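PDB 2OA9: R.MvaI from Kocuria varians, which probably cuts DNA as a monomeric, metal-dependent restriction endonuclease of the MvaI/BcnI family that recognizes its target sequence asymmetrically. Local coordinates for residues 73-78 with 154-159; 117-122 with 134-139. The contacts are given in a common frame with arbitrary orientation. Residue numbers count along the deposited sequence, not the author numbering.

Contact 1. Residues 73-78 with 154-159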
ATOM      1  N   PHE A  73       3.302   2.408   2.100  1.00 13.20           N
ATOM      2  CA  PHE A  73       4.343   2.906   2.995  1.00 13.85           C
ATOM      3  C   PHE A  73       3.707   3.695   4.110  1.00 15.43           C
ATOM      4  O   PHE A  73       2.535   4.043   4.053  1.00 14.44           O
ATOM      5  CB  PHE A  73       5.369   3.773   2.223  1.00 14.40           C
ATOM      6  CG  PHE A  73       4.777   4.996   1.540  1.00 13.98           C
ATOM      7  CD1 PHE A  73       4.595   6.181   2.201  1.00 13.94           C
ATOM      8  CD2 PHE A  73       4.399   4.929   0.213  1.00 15.66           C
ATOM      9  CE1 PHE A  73       4.076   7.306   1.560  1.00 15.60           C
ATOM     10  CE2 PHE A  73       3.827   6.022  -0.419  1.00 16.58           C
ATOM     11  CZ  PHE A  73       3.662   7.219   0.255  1.00 16.39           C
ATOM     12  N   THR A  74       4.501   4.011   5.122  1.00 16.47           N
ATOM     13  CA  THR A  74       4.114   4.904   6.199  1.00 17.87           C
ATOM     14  C   THR A  74       5.072   6.087   6.183  1.00 17.54           C
ATOM     15  O   THR A  74       6.287   5.938   5.896  1.00 19.82           O
ATOM     16  CB  THR A  74       4.143   4.196   7.595  1.00 18.07           C
ATOM     17  OG1 THR A  74       5.437   3.622   7.839  1.00 22.82           O
ATOM     18  CG2 THR A  74       3.206   3.033   7.642  1.00 18.85           C
ATOM     19  N   LYS A  75       4.540   7.272   6.468  1.00 16.74           N
ATOM     20  CA  LYS A  75       5.342   8.484   6.457  1.00 17.56           C
ATOM     21  C   LYS A  75       4.589   9.615   7.106  1.00 17.73           C
ATOM     22  O   LYS A  75       3.455   9.929   6.696  1.00 18.74           O
ATOM     23  CB  LYS A  75       5.763   8.879   5.031  1.00 19.16           C
ATOM     24  CG  LYS A  75       6.604  10.172   4.888  1.00 21.08           C
ATOM     25  CD  LYS A  75       8.005   9.975   5.418  1.00 25.76           C
ATOM     26  CE  LYS A  75       8.805  11.242   5.223  1.00 26.64           C
ATOM     27  NZ  LYS A  75       8.397  12.297   6.194  1.00 29.67           N
ATOM     28  N   SER A  76       5.264  10.220   8.083  1.00 19.85           N
ATOM     29  CA  SER A  76       4.783  11.406   8.770  1.00 21.53           C
ATOM     30  C   SER A  76       4.836  12.650   7.901  1.00 20.42           C
ATOM     31  O   SER A  76       5.633  12.728   6.983  1.00 19.97           O
ATOM     32  CB  SER A  76       5.591  11.645  10.046  1.00 22.27           C
ATOM     33  OG  SER A  76       5.220  10.712  11.047  1.00 27.41           O
ATOM     34  N   PRO A  77       3.985  13.632   8.181  1.00 21.05           N
ATOM     35  CA  PRO A  77       4.024  14.884   7.421  1.00 21.09           C
ATOM     36  C   PRO A  77       5.410  15.576   7.326  1.00 20.30           C
ATOM     37  O   PRO A  77       6.269  15.515   8.233  1.00 22.51           O
ATOM     38  CB  PRO A  77       2.993  15.759   8.144  1.00 21.04           C
ATOM     39  CG  PRO A  77       2.061  14.827   8.716  1.00 21.86           C
ATOM     40  CD  PRO A  77       2.911  13.659   9.169  1.00 21.56           C
ATOM     41  N   THR A  78       5.654  16.157   6.179  1.00 20.41           N
ATOM     42  CA  THR A  78       6.854  16.978   5.971  1.00 21.21           C
ATOM     43  C   THR A  78       6.819  18.207   6.891  1.00 20.90           C
ATOM     44  O   THR A  78       7.868  18.611   7.429  1.00 22.34           O
ATOM     45  CB  THR A  78       6.866  17.462   4.520  1.00 20.80           C
ATOM     46  OG1 THR A  78       6.965  16.343   3.647  1.00 25.00           O
ATOM     47  CG2 THR A  78       8.155  18.317   4.176  1.00 22.74           C
ATOM     48  N   SER A 154       9.075  13.902  -0.676  1.00 18.86           N
ATOM     49  CA  SER A 154       9.089  12.945   0.415  1.00 19.41           C
ATOM     50  C   SER A 154       8.347  11.681   0.016  1.00 18.66           C
ATOM     51  O   SER A 154       8.768  10.583   0.355  1.00 19.15           O
ATOM     52  CB  SER A 154       8.530  13.532   1.707  1.00 19.80           C
ATOM     53  OG  SER A 154       7.111  13.663   1.723  1.00 25.87           O
ATOM     54  N   LEU A 155       7.228  11.859  -0.671  1.00 18.56           N
ATOM     55  CA  LEU A 155       6.407  10.728  -1.076  1.00 17.70           C
ATOM     56  C   LEU A 155       7.108   9.947  -2.155  1.00 18.02           C
ATOM     57  O   LEU A 155       7.083   8.729  -2.146  1.00 17.51           O
ATOM     58  CB  LEU A 155       5.022  11.199  -1.548  1.00 16.84           C
ATOM     59  CG  LEU A 155       4.204  11.889  -0.454  1.00 16.68           C
ATOM     60  CD1 LEU A 155       2.928  12.395  -1.097  1.00 20.80           C
ATOM     61  CD2 LEU A 155       3.923  11.018   0.756  1.00 17.87           C
ATOM     62  N   GLN A 156       7.757  10.652  -3.073  1.00 19.91           N
ATOM     63  CA  GLN A 156       8.577  10.019  -4.095  1.00 21.37           C
ATOM     64  C   GLN A 156       9.693   9.162  -3.497  1.00 21.25           C
ATOM     65  O   GLN A 156       9.909   8.029  -3.938  1.00 20.53           O
ATOM     66  CB  GLN A 156       9.198  11.072  -4.994  1.00 22.49           C
ATOM     67  CG  GLN A 156       9.991  10.473  -6.134  1.00 26.51           C
ATOM     68  CD  GLN A 156       9.610  11.097  -7.451  1.00 31.76           C
ATOM     69  OE1 GLN A 156       8.711  10.610  -8.120  1.00 34.33           O
ATOM     70  NE2 GLN A 156      10.265  12.207  -7.808  1.00 35.63           N
ATOM     71  N   ASN A 157      10.346   9.686  -2.463  1.00 21.01           N
ATOM     72  CA  ASN A 157      11.407   8.982  -1.777  1.00 21.58           C
ATOM     73  C   ASN A 157      10.883   7.714  -1.100  1.00 20.09           C
ATOM     74  O   ASN A 157      11.538   6.694  -1.164  1.00 20.74           O
ATOM     75  CB  ASN A 157      12.093   9.895  -0.745  1.00 21.88           C
ATOM     76  CG  ASN A 157      13.109   9.156   0.095  1.00 25.67           C
ATOM     77  OD1 ASN A 157      12.935   8.988   1.303  1.00 31.17           O
ATOM     78  ND2 ASN A 157      14.196   8.711  -0.551  1.00 28.92           N
ATOM     79  N   GLN A 158       9.696   7.774  -0.490  1.00 18.70           N
ATOM     80  CA  GLN A 158       9.084   6.604   0.111  1.00 18.88           C
ATOM     81  C   GLN A 158       8.785   5.533  -0.914  1.00 18.93           C
ATOM     82  O   GLN A 158       9.040   4.326  -0.692  1.00 19.31           O
ATOM     83  CB  GLN A 158       7.779   6.998   0.801  1.00 18.55           C
ATOM     84  CG  GLN A 158       8.002   7.739   2.063  1.00 21.11           C
ATOM     85  CD  GLN A 158       8.768   6.903   3.048  1.00 24.00           C
ATOM     86  OE1 GLN A 158       8.285   5.856   3.482  1.00 25.74           O
ATOM     87  NE2 GLN A 158      10.000   7.320   3.355  1.00 25.00           N
ATOM     88  N   LEU A 159       8.262   5.965  -2.051  1.00 17.83           N
ATOM     89  CA  LEU A 159       7.943   5.038  -3.131  1.00 19.81           C
ATOM     90  C   LEU A 159       9.222   4.367  -3.656  1.00 21.28           C
ATOM     91  O   LEU A 159       9.266   3.146  -3.781  1.00 21.97           O
ATOM     92  CB  LEU A 159       7.189   5.727  -4.265  1.00 19.67           C
ATOM     93  CG  LEU A 159       5.750   6.161  -3.972  1.00 19.82           C
ATOM     94  CD1 LEU A 159       5.337   7.159  -5.030  1.00 20.83           C
ATOM     95  CD2 LEU A 159       4.753   4.985  -3.896  1.00 20.70           C
TER
HETATM   96  O   HOH W   1       6.676  13.495   4.187  1.00 46.32           O
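Ser154, in the first turn of helix 152-162, meets the loop that follows strand 69-74 through a water. Water 1 lies 2.5 Å from Ser154 OG and 2.9 Å from Thr78 OG1, and accepts a hydrogen bond from Lys75 NZ at 2.9 Å; the same Lys75 NZ donates to Ser76 O at 2.9 Å. Ser151, at the end of strand 143-151, holds both hydroxyls, its O bonding Ser154 OG and its N Thr78 OG1. Leu155 turns its end to the edge of the Phe73 ring (CD2 to CE1, 3.8 Å). This is helix-on-strand packing: Phe73 sits on an outermost strand of an antiparallel sheet and stacks on Phe232 of the adjoining strand, while Leu198 of helix 195-204 touches both Phe73 and Leu155. One turn on from Ser154, Gln158 lays its CB over the Phe73 ring face, a CH-pi contact 3.7 Å from the centroid, and its CG lies 3.9 Å from Lys75 CB. Leu159 CD2 reaches Phe73 CE2 at 3.7 Å.

Contact 2. Residues 117-122 with 134-139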
ATOM      1  N   TYR A 117     -14.997  12.408  16.826  1.00 20.06           N
ATOM      2  CA  TYR A 117     -14.099  13.555  16.892  1.00 17.54           C
ATOM      3  C   TYR A 117     -14.883  14.823  16.656  1.00 16.68           C
ATOM      4  O   TYR A 117     -15.949  14.781  16.039  1.00 17.99           O
ATOM      5  CB  TYR A 117     -12.980  13.469  15.833  1.00 17.43           C
ATOM      6  CG  TYR A 117     -12.054  12.321  16.076  1.00 15.52           C
ATOM      7  CD1 TYR A 117     -10.976  12.440  16.920  1.00 14.50           C
ATOM      8  CD2 TYR A 117     -12.286  11.082  15.493  1.00 17.20           C
ATOM      9  CE1 TYR A 117     -10.161  11.351  17.198  1.00 15.68           C
ATOM     10  CE2 TYR A 117     -11.454   9.990  15.759  1.00 18.12           C
ATOM     11  CZ  TYR A 117     -10.382  10.148  16.580  1.00 15.33           C
ATOM     12  OH  TYR A 117      -9.541   9.081  16.858  1.00 15.61           O
ATOM     13  N   ASN A 118     -14.345  15.951  17.109  1.00 15.32           N
ATOM     14  CA  ASN A 118     -14.998  17.248  16.904  1.00 14.92           C
ATOM     15  C   ASN A 118     -14.522  17.962  15.631  1.00 14.51           C
ATOM     16  O   ASN A 118     -14.858  19.128  15.401  1.00 14.95           O
ATOM     17  CB  ASN A 118     -14.752  18.142  18.108  1.00 15.98           C
ATOM     18  CG  ASN A 118     -15.444  17.620  19.350  1.00 17.36           C
ATOM     19  OD1 ASN A 118     -16.575  17.131  19.267  1.00 20.20           O
ATOM     20  ND2 ASN A 118     -14.785  17.703  20.493  1.00 22.12           N
ATOM     21  N   TYR A 119     -13.730  17.238  14.831  1.00 12.76           N
ATOM     22  CA  TYR A 119     -13.184  17.768  13.560  1.00 13.15           C
ATOM     23  C   TYR A 119     -13.360  16.732  12.457  1.00 14.51           C
ATOM     24  O   TYR A 119     -13.399  15.533  12.752  1.00 15.88           O
ATOM     25  CB  TYR A 119     -11.701  18.178  13.695  1.00 12.54           C
ATOM     26  CG  TYR A 119     -11.531  19.152  14.810  1.00 12.51           C
ATOM     27  CD1 TYR A 119     -11.733  20.521  14.584  1.00 12.16           C
ATOM     28  CD2 TYR A 119     -11.322  18.745  16.102  1.00 10.49           C
ATOM     29  CE1 TYR A 119     -11.694  21.424  15.603  1.00 11.43           C
ATOM     30  CE2 TYR A 119     -11.237  19.683  17.115  1.00 12.16           C
ATOM     31  CZ  TYR A 119     -11.455  20.994  16.867  1.00 11.14           C
ATOM     32  OH  TYR A 119     -11.409  21.892  17.918  1.00 14.68           O
ATOM     33  N   ASP A 120     -13.502  17.222  11.223  1.00 14.85           N
ATOM     34  CA  ASP A 120     -13.554  16.396  10.015  1.00 15.07           C
ATOM     35  C   ASP A 120     -12.334  16.709   9.150  1.00 13.85           C
ATOM     36  O   ASP A 120     -11.682  17.713   9.322  1.00 13.94           O
ATOM     37  CB  ASP A 120     -14.808  16.652   9.215  1.00 14.86           C
ATOM     38  CG  ASP A 120     -16.067  16.311   9.965  1.00 17.34           C
ATOM     39  OD1 ASP A 120     -16.060  15.333  10.728  1.00 18.96           O
ATOM     40  OD2 ASP A 120     -17.083  17.009   9.821  1.00 21.86           O
ATOM     41  N   PHE A 121     -12.007  15.782   8.259  1.00 12.70           N
ATOM     42  CA  PHE A 121     -10.731  15.810   7.570  1.00 12.33           C
ATOM     43  C   PHE A 121     -10.927  15.493   6.096  1.00 12.59           C
ATOM     44  O   PHE A 121     -11.762  14.676   5.760  1.00 13.77           O
ATOM     45  CB  PHE A 121      -9.731  14.807   8.156  1.00 13.19           C
ATOM     46  CG  PHE A 121      -9.481  14.986   9.607  1.00 11.80           C
ATOM     47  CD1 PHE A 121      -8.453  15.814  10.049  1.00 13.88           C
ATOM     48  CD2 PHE A 121     -10.267  14.349  10.548  1.00 14.18           C
ATOM     49  CE1 PHE A 121      -8.225  16.010  11.393  1.00 14.00           C
ATOM     50  CE2 PHE A 121     -10.034  14.542  11.906  1.00 13.87           C
ATOM     51  CZ  PHE A 121      -9.028  15.376  12.314  1.00 13.59           C
ATOM     52  N   LYS A 122     -10.070  16.086   5.251  1.00 12.62           N
ATOM     53  CA  LYS A 122      -9.989  15.741   3.825  1.00 12.43           C
ATOM     54  C   LYS A 122      -8.553  15.927   3.348  1.00 13.31           C
ATOM     55  O   LYS A 122      -7.836  16.794   3.827  1.00 14.21           O
ATOM     56  CB  LYS A 122     -10.949  16.591   3.027  1.00 13.51           C
ATOM     57  CG  LYS A 122     -11.091  16.125   1.567  1.00 14.95           C
ATOM     58  CD  LYS A 122     -12.341  16.724   0.898  1.00 18.16           C
ATOM     59  CE  LYS A 122     -12.431  18.218   0.853  1.00 23.51           C
ATOM     60  NZ  LYS A 122     -11.433  18.846  -0.029  1.00 25.44           N
ATOM     61  N   LEU A 134      -3.354  18.095   4.396  1.00 12.69           N
ATOM     62  CA  LEU A 134      -4.470  17.705   5.261  1.00 12.04           C
ATOM     63  C   LEU A 134      -5.319  18.916   5.605  1.00 13.52           C
ATOM     64  O   LEU A 134      -4.858  19.808   6.317  1.00 13.83           O
ATOM     65  CB  LEU A 134      -3.938  17.025   6.538  1.00 12.81           C
ATOM     66  CG  LEU A 134      -4.981  16.543   7.550  1.00 13.15           C
ATOM     67  CD1 LEU A 134      -5.764  15.433   6.953  1.00 12.22           C
ATOM     68  CD2 LEU A 134      -4.323  16.094   8.783  1.00 15.12           C
ATOM     69  N   GLU A 135      -6.566  18.926   5.135  1.00 12.34           N
ATOM     70  CA  GLU A 135      -7.543  19.906   5.510  1.00 12.56           C
ATOM     71  C   GLU A 135      -8.350  19.482   6.722  1.00 12.78           C
ATOM     72  O   GLU A 135      -8.798  18.328   6.792  1.00 12.43           O
ATOM     73  CB  GLU A 135      -8.505  20.140   4.334  1.00 12.63           C
ATOM     74  CG  GLU A 135      -7.871  20.679   3.062  1.00 13.47           C
ATOM     75  CD  GLU A 135      -8.855  20.802   1.899  1.00 15.95           C
ATOM     76  OE1 GLU A 135      -9.838  20.019   1.800  1.00 21.72           O
ATOM     77  OE2 GLU A 135      -8.585  21.683   1.057  1.00 19.11           O
ATOM     78  N   VAL A 136      -8.537  20.421   7.646  1.00 11.35           N
ATOM     79  CA  VAL A 136      -9.253  20.179   8.887  1.00 11.37           C
ATOM     80  C   VAL A 136     -10.432  21.128   8.941  1.00 11.02           C
ATOM     81  O   VAL A 136     -10.283  22.325   8.723  1.00 12.38           O
ATOM     82  CB  VAL A 136      -8.355  20.343  10.115  1.00 12.13           C
ATOM     83  CG1 VAL A 136      -9.060  19.884  11.334  1.00 12.35           C
ATOM     84  CG2 VAL A 136      -7.017  19.569   9.967  1.00 12.53           C
ATOM     85  N   PHE A 137     -11.594  20.566   9.246  1.00 12.43           N
ATOM     86  CA  PHE A 137     -12.842  21.292   9.300  1.00 12.14           C
ATOM     87  C   PHE A 137     -13.442  21.130  10.671  1.00 13.61           C
ATOM     88  O   PHE A 137     -13.399  20.041  11.269  1.00 14.41           O
ATOM     89  CB  PHE A 137     -13.848  20.717   8.286  1.00 13.32           C
ATOM     90  CG  PHE A 137     -13.371  20.732   6.862  1.00 12.55           C
ATOM     91  CD1 PHE A 137     -13.749  21.725   5.985  1.00 15.23           C
ATOM     92  CD2 PHE A 137     -12.569  19.707   6.390  1.00 14.24           C
ATOM     93  CE1 PHE A 137     -13.317  21.720   4.666  1.00 15.43           C
ATOM     94  CE2 PHE A 137     -12.109  19.722   5.074  1.00 16.16           C
ATOM     95  CZ  PHE A 137     -12.465  20.713   4.237  1.00 16.20           C
ATOM     96  N   ASP A 138     -14.038  22.196  11.183  1.00 13.61           N
ATOM     97  CA  ASP A 138     -14.910  22.004  12.343  1.00 15.66           C
ATOM     98  C   ASP A 138     -16.295  21.565  11.869  1.00 16.44           C
ATOM     99  O   ASP A 138     -16.575  21.419  10.649  1.00 16.41           O
ATOM    100  CB  ASP A 138     -14.897  23.192  13.303  1.00 16.92           C
ATOM    101  CG  ASP A 138     -15.545  24.431  12.743  1.00 17.43           C
ATOM    102  OD1 ASP A 138     -16.395  24.357  11.816  1.00 20.08           O
ATOM    103  OD2 ASP A 138     -15.281  25.562  13.237  1.00 19.99           O
ATOM    104  N   LYS A 139     -17.137  21.271  12.839  1.00 17.61           N
ATOM    105  CA  LYS A 139     -18.441  20.656  12.568  1.00 18.30           C
ATOM    106  C   LYS A 139     -19.422  21.656  11.981  1.00 20.51           C
ATOM    107  O   LYS A 139     -20.495  21.263  11.515  1.00 21.76           O
ATOM    108  CB  LYS A 139     -19.014  20.003  13.851  1.00 18.53           C
ATOM    109  CG  LYS A 139     -18.254  18.761  14.306  1.00 19.70           C
ATOM    110  CD  LYS A 139     -18.282  17.630  13.293  1.00 19.69           C
ATOM    111  CE  LYS A 139     -17.493  16.423  13.799  1.00 20.96           C
ATOM    112  NZ  LYS A 139     -17.788  15.189  12.997  1.00 24.48           N
TER
HETATM  113  O   HOH W   2     -16.439  21.166  15.867  1.00 26.59           O
HETATM  114  O   HOH W   3     -17.258  19.328   8.875  1.00 31.83           O
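Before the strand pairing begins, Tyr117 O lies 3.2 Å from Lys139 CE, and Asn118 O accepts a hydrogen bond from water 2 (2.6 Å), which in turn accepts one from Lys139 N (3.1 Å). Tyr119 sets its CB 3.9 Å from Val136 CG1, and its ring meets Tyr91 of helix 83-91 edge-to-face. Asp120 forms a hydrogen-bonded pair with Phe137, N to O 2.8 Å and O to N 2.9 Å, and its OD1 makes a salt bridge with Lys139 NZ (2.9 Å), which also bonds Ser114 O. These are the two strands of an antiparallel beta hairpin, 119-126 and 131-138, whose second strand is central in a three-stranded sheet. Phe121, in a non-hydrogen-bonded pair with Val136, places CE1 4.0 Å from Val136 CG1 and CD1 4.1 Å from Leu134 CD1, on the side facing helix 83-91. Lys122 pairs with Glu135 (N to O 3.0 Å, O to N 2.8 Å); on the face shared with Phe137, its NZ bridges Glu135 OE1 at 2.7 Å.

In the fold
Along the chain, contact 2 is nested inside the loop closed by contact 1; their centres lie 22 Å apart, their nearest atoms about 7 Å. Both are partly buried, but the centre of contact 1 is about 12 Å from the centre of the chain, that of contact 2 about 24 Å. Strand 143-151 connects them: it pairs with the second hairpin strand and leads into helix 152-162. Helix 83-91 also touches both. Contact 1 packs one aromatic ring against a helix, with a water at its margin, and buries 367 Å². Contact 2 buries 639 Å² through backbone pairing, with two salt bridges beside Phe137 and Phe121 packed on Val136 across the sheet; Glu135 neighbours Asp124, calcium-binding in another structure but not here.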